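Local coordinates for 3-oxoacyl-[acyl-carrier-protein] synthase 3 (Micrococcus luteus NCTC 2665, PDB 4EWP) that probably catalyses the first condensation of fatty acid synthesis, adding two carbons from malonyl-ACP to a short acyl-CoA primer such as acetyl-CoA, at residues G35-S40 against I164-G169. Sequence-based numbering, arbitrary orientation.
Sequences GPIDSS and ISFLLG
I37 lays its terminal methyl, CD1, obliquely against the ring of F166, with CD1 of I37 3.6 Å from CD1 of F166 and 4.1 Å from CG and CE1 of that ring. The methyl is centred on the CD1 side of the ring, and the two side chains cross at about a right angle. CG1 of I37 lies between its own backbone N and carbonyl carbon (chi1 66°), and the chain then runs on extended, carrying CD1 out to the ring. The other branch, CG2, comes no nearer than 4.4 Å to OG of S165. That hydroxyl spends its polar bond on the carbonyl oxygen of D161, and its contact with the methyl is a loose van der Waals one.

I37 sits in a type I turn, G35 to D38, closed by the bond from D38 N to G35 O at 2.9 Å. Across from it, S165 to L167 form a short 3-10 turn ahead of strand 170-180. F166 also packs on W43, I44 and T48 of helix 41-48, whose N-cap is S40, while CD1 of L167 lies over one face of the F166 ring, 3.8 Å above the plane and displaced toward the rim. The backbone of L167 and G169 is hydrogen-bonded to N306, a predicted active-site residue whose side chain is about 9 Å from that of F166, so the contact lies close to N306 in this thiolase-like fold. Between the two segments the contact is small, buried and apolar: it rests on van der Waals fit, while hydrogen bonds within each turn and to neighbouring residues hold the backbones in shape.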
loop_
_atom_site.group_PDB
_atom_site.type_symbol
_atom_site.label_atom_id
_atom_site.label_comp_id
_atom_site.label_asym_id
_atom_site.label_seq_id
_atom_site.Cartn_x
_atom_site.Cartn_y
_atom_site.Cartn_z
ATOM N N GLY A 35 -34.093 4.100 -7.678
ATOM C CA GLY A 35 -35.009 2.965 -7.731
ATOM C C GLY A 35 -34.735 1.854 -6.728
ATOM O O GLY A 35 -35.545 1.610 -5.843
ATOM N N PRO A 36 -33.586 1.173 -6.861
ATOM C CA PRO A 36 -33.212 0.040 -6.001
ATOM C C PRO A 36 -33.012 0.400 -4.516
ATOM O O PRO A 36 -33.029 -0.499 -3.673
ATOM C CB PRO A 36 -31.882 -0.426 -6.600
ATOM C CG PRO A 36 -31.868 0.118 -7.995
ATOM C CD PRO A 36 -32.580 1.423 -7.906
ATOM N N ILE A 37 -32.804 1.678 -4.203
ATOM C CA ILE A 37 -32.710 2.110 -2.806
ATOM C C ILE A 37 -34.004 2.815 -2.367
ATOM O O ILE A 37 -34.073 3.421 -1.291
ATOM C CB ILE A 37 -31.477 3.027 -2.543
ATOM C CG1 ILE A 37 -31.605 4.370 -3.271
ATOM C CG2 ILE A 37 -30.185 2.329 -2.926
ATOM C CD1 ILE A 37 -30.530 5.386 -2.855
ATOM N N ASP A 38 -35.020 2.722 -3.221
ATOM C CA ASP A 38 -36.329 3.332 -2.989
ATOM C C ASP A 38 -36.292 4.713 -2.333
ATOM O O ASP A 38 -37.013 4.949 -1.360
ATOM C CB ASP A 38 -37.227 2.398 -2.165
ATOM C CG ASP A 38 -38.685 2.862 -2.127
ATOM O OD1 ASP A 38 -39.143 3.474 -3.117
ATOM O OD2 ASP A 38 -39.372 2.608 -1.113
ATOM N N SER A 39 -35.470 5.626 -2.852
ATOM C CA SER A 39 -35.514 7.010 -2.376
ATOM C C SER A 39 -35.783 8.017 -3.507
ATOM O O SER A 39 -36.600 7.745 -4.397
ATOM C CB SER A 39 -34.284 7.370 -1.529
ATOM O OG SER A 39 -33.193 7.761 -2.336
ATOM N N SER A 40 -35.138 9.182 -3.470
ATOM C CA SER A 40 -35.483 10.239 -4.425
ATOM C C SER A 40 -34.361 11.238 -4.720
ATOM O O SER A 40 -33.431 11.403 -3.934
ATOM C CB SER A 40 -36.746 10.987 -3.971
ATOM O OG SER A 40 -36.481 11.832 -2.866
ATOM N N ILE A 164 -24.133 3.890 1.565
ATOM C CA ILE A 164 -23.015 4.564 0.901
ATOM C C ILE A 164 -23.012 4.498 -0.632
ATOM O O ILE A 164 -22.465 5.384 -1.289
ATOM C CB ILE A 164 -21.668 4.007 1.415
ATOM C CG1 ILE A 164 -20.507 4.944 1.059
ATOM C CG2 ILE A 164 -21.443 2.616 0.866
ATOM C CD1 ILE A 164 -19.238 4.665 1.839
ATOM N N SER A 165 -23.617 3.459 -1.200
ATOM C CA SER A 165 -23.507 3.213 -2.638
ATOM C C SER A 165 -23.663 4.468 -3.503
ATOM O O SER A 165 -22.799 4.788 -4.314
ATOM C CB SER A 165 -24.527 2.159 -3.080
ATOM O OG SER A 165 -25.847 2.678 -3.039
ATOM N N PHE A 166 -24.771 5.177 -3.335
ATOM C CA PHE A 166 -25.095 6.277 -4.238
ATOM C C PHE A 166 -24.187 7.496 -4.044
ATOM O O PHE A 166 -24.219 8.419 -4.863
ATOM C CB PHE A 166 -26.551 6.682 -4.063
ATOM C CG PHE A 166 -26.869 7.144 -2.681
ATOM C CD1 PHE A 166 -27.250 6.234 -1.705
ATOM C CD2 PHE A 166 -26.746 8.482 -2.344
ATOM C CE1 PHE A 166 -27.529 6.652 -0.423
ATOM C CE2 PHE A 166 -27.025 8.914 -1.066
ATOM C CZ PHE A 166 -27.418 7.996 -0.096
ATOM N N LEU A 167 -23.382 7.503 -2.975
ATOM C CA LEU A 167 -22.466 8.623 -2.730
ATOM C C LEU A 167 -21.210 8.545 -3.573
ATOM O O LEU A 167 -20.535 9.548 -3.777
ATOM C CB LEU A 167 -22.047 8.712 -1.259
ATOM C CG LEU A 167 -23.006 9.401 -0.290
ATOM C CD1 LEU A 167 -23.638 8.378 0.657
ATOM C CD2 LEU A 167 -22.271 10.468 0.489
ATOM N N LEU A 168 -20.891 7.354 -4.059
ATOM C CA LEU A 168 -19.550 7.112 -4.580
ATOM C C LEU A 168 -19.383 7.242 -6.082
ATOM O O LEU A 168 -20.210 6.778 -6.870
ATOM C CB LEU A 168 -19.051 5.740 -4.124
ATOM C CG LEU A 168 -19.139 5.555 -2.613
ATOM C CD1 LEU A 168 -18.570 4.186 -2.231
ATOM C CD2 LEU A 168 -18.396 6.706 -1.930
ATOM N N GLY A 169 -18.273 7.853 -6.465
ATOM C CA GLY A 169 -17.953 8.055 -7.864
ATOM C C GLY A 169 -16.524 7.609 -8.134
ATOM O O GLY A 169 -15.797 7.208 -7.209
#